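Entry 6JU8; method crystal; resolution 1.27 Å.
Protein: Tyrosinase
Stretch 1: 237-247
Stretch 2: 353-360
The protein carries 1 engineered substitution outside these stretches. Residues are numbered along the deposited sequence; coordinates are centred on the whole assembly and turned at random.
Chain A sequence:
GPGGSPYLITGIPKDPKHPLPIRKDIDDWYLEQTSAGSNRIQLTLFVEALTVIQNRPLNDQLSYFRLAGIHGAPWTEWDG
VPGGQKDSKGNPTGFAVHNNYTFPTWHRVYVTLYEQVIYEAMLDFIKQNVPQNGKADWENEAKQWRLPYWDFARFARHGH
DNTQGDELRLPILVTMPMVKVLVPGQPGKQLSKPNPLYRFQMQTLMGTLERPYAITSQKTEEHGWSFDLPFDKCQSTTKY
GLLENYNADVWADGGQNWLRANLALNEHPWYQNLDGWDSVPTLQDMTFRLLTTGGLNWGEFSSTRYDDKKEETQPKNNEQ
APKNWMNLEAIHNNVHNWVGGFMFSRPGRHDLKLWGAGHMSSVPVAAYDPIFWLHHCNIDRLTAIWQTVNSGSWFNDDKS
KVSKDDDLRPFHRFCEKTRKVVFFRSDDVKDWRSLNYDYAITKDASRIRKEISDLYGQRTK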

# COMPACT_ATOMS: atom_id res chain seq x y z
N THR A 237 -3.25 5.91 9.58
CA THR A 237 -1.83 5.63 9.80
C THR A 237 -1.20 5.12 8.51
O THR A 237 -1.91 4.57 7.65
CB THR A 237 -1.65 4.60 10.93
OG1 THR A 237 -2.35 3.37 10.61
CG2 THR A 237 -2.22 5.11 12.25
N THR A 238 0.09 5.35 8.37
CA THR A 238 0.84 4.93 7.19
C THR A 238 2.20 4.39 7.59
O THR A 238 2.77 4.80 8.60
CB THR A 238 0.95 6.07 6.17
OG1 THR A 238 1.65 5.64 4.99
CG2 THR A 238 1.71 7.28 6.71
N LYS A 239 2.71 3.47 6.79
CA LYS A 239 4.12 3.04 6.83
C LYS A 239 4.78 3.60 5.58
O LYS A 239 4.37 3.17 4.48
CB LYS A 239 4.24 1.51 6.90
CG LYS A 239 3.50 0.86 8.08
CD LYS A 239 3.36 -0.65 7.81
CE LYS A 239 2.70 -1.38 8.97
NZ LYS A 239 1.36 -0.82 9.27
N TYR A 240 5.70 4.54 5.70
CA TYR A 240 6.49 5.14 4.64
C TYR A 240 5.72 6.07 3.70
O TYR A 240 6.34 6.62 2.78
CB TYR A 240 7.22 4.08 3.78
CG TYR A 240 8.39 3.44 4.48
CD1 TYR A 240 8.19 2.41 5.40
CD2 TYR A 240 9.71 3.86 4.24
CE1 TYR A 240 9.24 1.80 6.06
CE2 TYR A 240 10.76 3.26 4.92
CZ TYR A 240 10.52 2.24 5.82
OH TYR A 240 11.62 1.69 6.47
N GLY A 241 4.41 6.29 3.88
CA GLY A 241 3.68 7.03 2.86
C GLY A 241 3.74 8.54 2.89
O GLY A 241 3.15 9.15 1.97
N LEU A 242 4.42 9.15 3.85
CA LEU A 242 4.53 10.61 3.89
C LEU A 242 5.88 11.07 3.36
O LEU A 242 6.92 10.76 3.97
CB LEU A 242 4.40 11.15 5.32
CG LEU A 242 3.16 10.64 6.08
CD1 LEU A 242 3.11 11.27 7.48
CD2 LEU A 242 1.88 10.89 5.31
N LEU A 243 5.86 11.76 2.23
CA LEU A 243 7.06 12.23 1.56
C LEU A 243 6.95 13.75 1.39
O LEU A 243 5.87 14.25 1.03
CB LEU A 243 7.25 11.56 0.20
CG LEU A 243 7.78 10.13 0.15
CD1 LEU A 243 6.87 9.12 0.81
CD2 LEU A 243 8.03 9.74 -1.32
N GLU A 244 8.04 14.47 1.65
CA GLU A 244 8.04 15.91 1.47
C GLU A 244 7.69 16.28 0.03
O GLU A 244 8.13 15.58 -0.90
CB GLU A 244 9.39 16.48 1.92
CG GLU A 244 9.35 17.99 2.11
CD GLU A 244 10.58 18.62 2.70
OE1 GLU A 244 10.42 19.69 3.34
OE2 GLU A 244 11.69 18.14 2.44
N ASN A 245 6.92 17.33 -0.17
CA ASN A 245 6.60 17.88 -1.48
C ASN A 245 5.74 16.93 -2.32
O ASN A 245 5.79 16.91 -3.55
CB ASN A 245 7.87 18.29 -2.23
CG ASN A 245 8.51 19.48 -1.53
OD1 ASN A 245 7.80 20.46 -1.26
ND2 ASN A 245 9.81 19.39 -1.28
N TYR A 246 4.96 16.12 -1.61
CA TYR A 246 3.83 15.39 -2.16
C TYR A 246 2.53 16.09 -1.78
O TYR A 246 2.38 16.68 -0.73
CB TYR A 246 3.83 13.93 -1.72
CG TYR A 246 4.75 13.09 -2.57
CD1 TYR A 246 6.12 13.34 -2.65
CD2 TYR A 246 4.23 12.05 -3.33
CE1 TYR A 246 6.94 12.56 -3.46
CE2 TYR A 246 5.04 11.28 -4.13
CZ TYR A 246 6.39 11.53 -4.19
OH TYR A 246 7.17 10.72 -5.00
N ASN A 247 1.56 15.99 -2.69
CA ASN A 247 0.23 16.56 -2.44
C ASN A 247 -0.38 16.01 -1.16
O ASN A 247 -0.31 14.79 -0.91
CB ASN A 247 -0.67 16.27 -3.64
CG ASN A 247 -2.01 16.97 -3.57
OD1 ASN A 247 -2.89 16.58 -2.82
ND2 ASN A 247 -2.14 18.05 -4.33
N LYS A 353 15.86 4.33 -2.11
CA LYS A 353 15.11 3.09 -1.95
C LYS A 353 14.43 3.01 -0.58
O LYS A 353 13.55 2.14 -0.47
CB LYS A 353 16.01 1.87 -2.09
CG LYS A 353 17.14 1.89 -1.04
CD LYS A 353 18.12 0.74 -1.28
CE LYS A 353 19.42 1.00 -0.53
NZ LYS A 353 20.25 -0.23 -0.42
N LEU A 354 14.79 3.79 0.42
CA LEU A 354 14.12 3.75 1.72
C LEU A 354 13.41 5.06 2.06
O LEU A 354 13.00 5.25 3.20
CB LEU A 354 15.07 3.33 2.85
CG LEU A 354 15.44 1.85 2.91
CD1 LEU A 354 16.43 1.59 4.03
CD2 LEU A 354 14.19 0.97 3.09
N TRP A 355 13.22 5.94 1.08
CA TRP A 355 12.52 7.21 1.34
C TRP A 355 11.08 6.97 1.79
O TRP A 355 10.37 6.12 1.24
CB TRP A 355 12.50 8.01 0.04
CG TRP A 355 11.99 9.42 0.13
CD1 TRP A 355 11.81 10.23 1.23
CD2 TRP A 355 11.58 10.19 -1.01
NE1 TRP A 355 11.32 11.46 0.85
CE2 TRP A 355 11.16 11.45 -0.54
CE3 TRP A 355 11.52 9.91 -2.38
CZ2 TRP A 355 10.69 12.44 -1.39
CZ3 TRP A 355 11.05 10.91 -3.24
CH2 TRP A 355 10.64 12.16 -2.75
N GLY A 356 10.66 7.70 2.81
CA GLY A 356 9.29 7.86 3.23
C GLY A 356 9.14 7.81 4.74
O GLY A 356 9.92 7.11 5.42
N ALA A 357 8.15 8.53 5.25
CA ALA A 357 7.95 8.56 6.70
C ALA A 357 6.55 8.07 7.07
O ALA A 357 5.61 8.12 6.28
CB ALA A 357 8.13 9.97 7.24
N GLY A 358 6.41 7.63 8.32
CA GLY A 358 5.10 7.15 8.77
C GLY A 358 5.11 6.98 10.28
O GLY A 358 6.09 7.17 10.98
N HIS A 359 3.92 6.61 10.78
CA HIS A 359 3.60 6.76 12.18
C HIS A 359 4.58 6.06 13.11
O HIS A 359 4.96 6.62 14.14
CB HIS A 359 2.16 6.25 12.44
CG HIS A 359 1.17 7.24 11.85
ND1 HIS A 359 1.03 7.40 10.48
CD2 HIS A 359 0.30 8.12 12.40
CE1 HIS A 359 0.15 8.35 10.25
NE2 HIS A 359 -0.33 8.81 11.40
N MET A 360 4.96 4.82 12.78
CA MET A 360 5.76 4.05 13.72
C MET A 360 7.12 4.68 14.04
O MET A 360 7.73 4.33 15.06
CB MET A 360 5.94 2.59 13.27
CG MET A 360 4.78 1.71 13.73
SD MET A 360 4.89 1.27 15.49
CE MET A 360 6.23 0.07 15.44
O HOH W 1 3.66 3.23 10.79

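The most unusual feature of this contact is how closely two glycines of the second stretch lie against backbone carbonyls of the first. Gly356 CA is 3.2 Å from Tyr240 O, and Gly358 CA is 3.3 Å from Thr238 O. Both are CA-H...O contacts. A CB on Gly356 would fall 2.1 Å from Tyr240 O, and the backbone angles of Gly356 by themselves call for glycine. A CB on Gly358 would fall 2.3 Å from Thr238 O. Neither place has room for a side chain.

Between these glycines, Ala357 forms a single antiparallel bridge with Leu242. Leu242 N donates to Ala357 O at 2.9 Å, and Ala357 N donates to Leu242 O, also at 2.9 Å. The CB of Ala357 points away overall, yet it still lies 4.4 Å from Leu242 CB. The small methyl is buried here.

A third backbone hydrogen bond lies further along, where His359 N donates to Thr238 O at 3.1 Å. The same carbonyl takes a hydrogen bond from water 1, with the water oxygen 2.8 Å from Thr238 O. That water accepts from Met360 N at 2.9 Å and so adds a water-mediated link from the same carbonyl to the second stretch. The His359 side chain points toward the first stretch. Its flat ring receives Thr237 CA over one face, 3.6 Å from the ring centroid, in a CH-pi contact. His359 ND1 also comes within 3.1 Å of Thr238 N.

At the other end, Trp355 supplies a broad apolar surface. Its CA-to-CB bond points sideways, but the indole end comes nearer to the first stretch. Leu243, with chi1 m and chi2 p, places CD2 almost directly over the six-membered ring, 3.4 Å from its centroid. The branched leucine also brings CD1 to 3.6 Å from Gly356 CA. Tyr246 directs its ring edge toward the Trp355 face, with the planes at 81° and the centroids 5.8 Å apart. A type II turn from Leu243 to Tyr246 brings both side chains to the same indole.

Tyr240 has its CA-to-CB bond pointing away, but its ring still packs against the second stretch. The ring edge meets two carbonyls, with CE2 3.5 Å from Leu354 O and CD2 3.8 Å from Trp355 O. Its hydroxyl is hydrogen-bonded elsewhere in the structure. Within the first stretch, Gly241 N donates a weak hydrogen bond to Thr238 OG1 at 3.0 Å. A CB on Gly241 would clash with that oxygen.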